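Local coordinates for aminotransferase, class III (Thermomicrobium roseum, PDB 6IO1), which acts as a thermostable, (S)-enantioselective omega-transaminase, moving amino groups between substrates with the help of pyridoxal 5'-phosphate, at residues G254-L259 and P282-F287; F266-T271 and G377-V382. All coordinates share one frame; numbering follows the deposited sequence.

Contact 1: G254-L259 and P282-F287; sequences GILLIL and PDIVTF
I258 and I284 run alongside each other in the same direction from two neighbouring parallel strands, with I258 CG1 4.0 Å from I284 CB. On this face, covered by helix 121-138, I258 CG2 also meets the methyl CG2 of T286. On the face that carries L259 and V285, P282 leans its ring between two leucines: its CB lies 3.7 Å from L259 CB and 4.1 Å from L257 CG, and helix 242-253 packs against both leucines. The backbones pair in parallel register between these layers. L257 O accepts from I284 N, L259 N donates to I284 O at 2.9 Å, and L259 O accepts from T286 N at 3.0 Å.

D283 begins the ladder in place of a main-chain acceptor. With CG beside its own backbone N (chi1 -50°), its carboxylate reaches the start of the neighbouring strand, where OD2 takes the N-H of L257 at 2.9 Å through its anti lone pair. A water bridges the same OD2 to I255 O, and CD2 of L256 rests 3.9 Å from OD2, the two side chains meeting at about a right angle. T286 OG1 turns instead to N125 of the cofactor pocket.

Strand 256-260, helix 274-278 and strand 284-287 form a beta-alpha-beta unit, typical of the large domain of class III, fold-type I aminotransferases.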
# COMPACT_ATOMS: atom_id res chain seq x y z
N GLY B 254 -1.01 30.31 -5.33
CA GLY B 254 0.17 29.55 -4.99
C GLY B 254 -0.10 28.15 -4.49
O GLY B 254 0.82 27.49 -4.00
N ILE B 255 -1.35 27.69 -4.58
CA ILE B 255 -1.73 26.38 -4.09
C ILE B 255 -1.21 25.30 -5.03
O ILE B 255 -1.36 25.40 -6.26
CB ILE B 255 -3.25 26.30 -3.92
CG1 ILE B 255 -3.71 27.27 -2.84
CG2 ILE B 255 -3.69 24.89 -3.59
CD1 ILE B 255 -5.19 27.56 -2.86
N LEU B 256 -0.58 24.27 -4.47
CA LEU B 256 -0.06 23.18 -5.28
C LEU B 256 -1.21 22.38 -5.90
O LEU B 256 -2.30 22.27 -5.34
CB LEU B 256 0.80 22.24 -4.43
CG LEU B 256 2.03 22.82 -3.73
CD1 LEU B 256 2.76 21.73 -2.95
CD2 LEU B 256 2.97 23.48 -4.74
N LEU B 257 -0.95 21.84 -7.09
CA LEU B 257 -1.92 21.00 -7.79
C LEU B 257 -1.42 19.57 -7.79
O LEU B 257 -0.36 19.27 -8.36
CB LEU B 257 -2.14 21.49 -9.22
CG LEU B 257 -2.97 20.56 -10.10
CD1 LEU B 257 -4.36 20.34 -9.50
CD2 LEU B 257 -3.07 21.10 -11.50
N ILE B 258 -2.18 18.68 -7.16
CA ILE B 258 -1.90 17.25 -7.17
C ILE B 258 -2.88 16.60 -8.14
O ILE B 258 -4.09 16.57 -7.89
CB ILE B 258 -2.02 16.63 -5.77
CG1 ILE B 258 -1.07 17.33 -4.79
CG2 ILE B 258 -1.73 15.14 -5.82
CD1 ILE B 258 -1.30 16.93 -3.35
N LEU B 259 -2.37 16.09 -9.26
CA LEU B 259 -3.20 15.44 -10.26
C LEU B 259 -3.14 13.93 -10.04
O LEU B 259 -2.07 13.33 -10.08
CB LEU B 259 -2.74 15.79 -11.67
CG LEU B 259 -3.85 15.75 -12.72
CD1 LEU B 259 -4.93 16.78 -12.39
CD2 LEU B 259 -3.30 15.97 -14.11
N PRO B 282 0.67 19.74 -13.48
CA PRO B 282 0.62 19.68 -12.02
C PRO B 282 1.99 19.78 -11.38
O PRO B 282 3.01 19.44 -11.98
CB PRO B 282 -0.01 18.30 -11.75
CG PRO B 282 0.40 17.48 -12.93
CD PRO B 282 0.45 18.42 -14.10
N ASP B 283 2.00 20.27 -10.14
CA ASP B 283 3.22 20.24 -9.35
C ASP B 283 3.52 18.83 -8.87
O ASP B 283 4.70 18.45 -8.74
CB ASP B 283 3.09 21.19 -8.16
CG ASP B 283 2.63 22.57 -8.56
OD1 ASP B 283 3.43 23.32 -9.16
OD2 ASP B 283 1.46 22.91 -8.29
N ILE B 284 2.49 18.04 -8.60
CA ILE B 284 2.63 16.66 -8.15
C ILE B 284 1.64 15.80 -8.93
O ILE B 284 0.50 16.21 -9.17
CB ILE B 284 2.39 16.52 -6.63
CG1 ILE B 284 3.34 17.41 -5.85
CG2 ILE B 284 2.54 15.08 -6.19
CD1 ILE B 284 3.02 17.50 -4.37
N VAL B 285 2.08 14.61 -9.33
CA VAL B 285 1.24 13.64 -10.02
C VAL B 285 1.34 12.31 -9.29
O VAL B 285 2.42 11.93 -8.82
CB VAL B 285 1.63 13.49 -11.51
CG1 VAL B 285 3.07 13.01 -11.65
CG2 VAL B 285 0.69 12.53 -12.19
N THR B 286 0.22 11.62 -9.17
CA THR B 286 0.18 10.29 -8.57
C THR B 286 -0.29 9.29 -9.61
O THR B 286 -1.18 9.59 -10.41
CB THR B 286 -0.74 10.25 -7.35
OG1 THR B 286 -2.09 10.50 -7.75
CG2 THR B 286 -0.31 11.29 -6.33
N PHE B 287 0.30 8.10 -9.59
CA PHE B 287 -0.03 7.09 -10.59
C PHE B 287 0.00 5.71 -9.95
O PHE B 287 0.63 5.49 -8.92
CB PHE B 287 0.92 7.14 -11.80
CG PHE B 287 2.38 7.22 -11.42
CD1 PHE B 287 2.98 8.44 -11.17
CD2 PHE B 287 3.14 6.06 -11.34
CE1 PHE B 287 4.32 8.51 -10.84
CE2 PHE B 287 4.48 6.13 -11.01
CZ PHE B 287 5.07 7.35 -10.75
O HOH W 1 -0.41 24.87 -9.03

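Contact 2: F266-T271 and G377-V382; sequences FGRTGT and GLMLLV
A buried loop-to-strand contact joins R268 and T269, in the turn between strand 256-260 and helix 274-278, to G377, L378 and M379, where the chain passes from strand 370-376 into strand 379-384. One hydrogen bond spans it: L378 N donates to R268 O at 2.9 Å, nearly straight at 167° and close to the line of the carbonyl. G377 comes in just beside it, its CA 3.5 Å from R268 O and 3.6 Å from T269 O. A side chain on G377 would run into R268 O and T269 CA, and the positive phi of G377 also suits glycine.

The R268 side chain leaves with CG anti to the backbone N (chi1 -174°), then bends at chi2 and chi3 and runs across the strand entry. Its aliphatic part crosses M379 at about a right angle, R268 CG lying 3.6 Å from M379 CG. Farther out, NH1 reaches to 3.5 Å from L378 CB, which lies oblique to the guanidinium, while L378 O lies in the guanidinium plane at its edge. The charged end is held by N64 OD1 at NH2 and by the carbonyl of P426 at NH1. L378 also packs against S353 and L357 of helix 346-361.

An alanine in place of R268 would probably leave N64 OD1 and the P426 carbonyl without this donor and open a gap beside M379 CG and L378 CB. R268 is buried, and the two neutral oxygens that take N-H groups of its guanidinium would probably ease the cost of burying a positive charge, while its methylenes pack on M379.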
# COMPACT_ATOMS: atom_id res chain seq x y z
N PHE B 266 -1.37 6.42 -18.23
CA PHE B 266 -0.86 5.35 -19.10
C PHE B 266 -1.91 4.91 -20.13
O PHE B 266 -2.18 3.72 -20.30
CB PHE B 266 -0.34 4.18 -18.27
CG PHE B 266 0.78 4.57 -17.34
CD1 PHE B 266 2.09 4.56 -17.78
CD2 PHE B 266 0.52 4.96 -16.04
CE1 PHE B 266 3.12 4.93 -16.94
CE2 PHE B 266 1.55 5.33 -15.19
CZ PHE B 266 2.85 5.31 -15.64
N GLY B 267 -2.48 5.90 -20.82
CA GLY B 267 -3.18 5.68 -22.07
C GLY B 267 -4.69 5.51 -22.03
O GLY B 267 -5.29 5.35 -23.10
N ARG B 268 -5.33 5.56 -20.86
CA ARG B 268 -6.75 5.23 -20.81
C ARG B 268 -7.62 6.27 -21.52
O ARG B 268 -8.62 5.92 -22.15
CB ARG B 268 -7.22 5.05 -19.37
CG ARG B 268 -8.66 4.56 -19.27
CD ARG B 268 -8.91 3.69 -18.04
NE ARG B 268 -8.21 2.41 -18.10
CZ ARG B 268 -8.65 1.34 -18.77
NH1 ARG B 268 -9.79 1.40 -19.45
NH2 ARG B 268 -7.95 0.22 -18.76
N THR B 269 -7.26 7.55 -21.44
CA THR B 269 -8.11 8.62 -21.95
C THR B 269 -7.91 8.91 -23.44
O THR B 269 -8.62 9.76 -23.98
CB THR B 269 -7.89 9.91 -21.16
OG1 THR B 269 -6.58 10.42 -21.42
CG2 THR B 269 -8.06 9.66 -19.67
N GLY B 270 -6.98 8.23 -24.10
CA GLY B 270 -6.65 8.50 -25.48
C GLY B 270 -5.32 9.21 -25.66
O GLY B 270 -4.85 9.33 -26.79
N THR B 271 -4.72 9.67 -24.57
CA THR B 271 -3.35 10.14 -24.53
C THR B 271 -2.63 9.38 -23.43
O THR B 271 -3.27 8.69 -22.62
CB THR B 271 -3.26 11.65 -24.26
OG1 THR B 271 -3.93 11.96 -23.03
CG2 THR B 271 -3.91 12.44 -25.39
N GLY B 377 -12.20 8.53 -23.41
CA GLY B 377 -11.31 7.43 -23.73
C GLY B 377 -12.02 6.11 -23.48
O GLY B 377 -13.16 5.91 -23.91
N LEU B 378 -11.36 5.22 -22.75
CA LEU B 378 -11.94 3.93 -22.43
C LEU B 378 -12.72 3.93 -21.11
O LEU B 378 -13.16 2.86 -20.67
CB LEU B 378 -10.86 2.86 -22.40
CG LEU B 378 -10.62 2.21 -23.76
CD1 LEU B 378 -9.67 1.05 -23.64
CD2 LEU B 378 -11.94 1.76 -24.38
N MET B 379 -12.88 5.09 -20.48
CA MET B 379 -13.70 5.20 -19.27
C MET B 379 -15.12 5.54 -19.68
O MET B 379 -15.36 6.61 -20.25
CB MET B 379 -13.14 6.27 -18.34
CG MET B 379 -11.66 6.11 -18.01
SD MET B 379 -11.00 7.51 -17.09
CE MET B 379 -12.15 7.59 -15.72
N LEU B 380 -16.07 4.64 -19.40
CA LEU B 380 -17.44 4.87 -19.84
C LEU B 380 -18.42 4.52 -18.73
O LEU B 380 -18.15 3.64 -17.90
CB LEU B 380 -17.77 4.07 -21.10
CG LEU B 380 -16.91 4.38 -22.33
CD1 LEU B 380 -15.93 3.25 -22.61
CD2 LEU B 380 -17.77 4.67 -23.55
N LEU B 381 -19.57 5.20 -18.73
CA LEU B 381 -20.61 4.97 -17.74
C LEU B 381 -21.98 5.16 -18.38
O LEU B 381 -22.21 6.11 -19.13
CB LEU B 381 -20.47 5.91 -16.54
CG LEU B 381 -21.32 5.58 -15.31
CD1 LEU B 381 -20.56 5.86 -14.04
CD2 LEU B 381 -22.63 6.35 -15.31
N VAL B 382 -22.88 4.23 -18.06
CA VAL B 382 -24.30 4.30 -18.37
C VAL B 382 -25.03 4.53 -17.06
O VAL B 382 -25.09 3.63 -16.21
CB VAL B 382 -24.79 3.01 -19.06
CG1 VAL B 382 -26.29 3.09 -19.32
CG2 VAL B 382 -24.02 2.75 -20.34

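From the N terminus, the chain first lays down 254-259, continues through strand 256-260 into the loop 266-271, passes helix 274-278 and returns as 282-287, closing contact 1 over a short loop of 22 residues. The partner of 266-271 comes much later, at 377-382, so contact 2 closes a loop of 105 residues. As 266-271 lies inside the first loop and 377-382 beyond it, the two closures cross. Contact 1 pairs neighbouring strands within the sheet that runs from 112-118 to 181-184; contact 2 ties that sheet's connecting loop to the other mixed sheet. Their centres are 21 Å apart, yet F287 CB touches F266 CE2 at 3.9 Å.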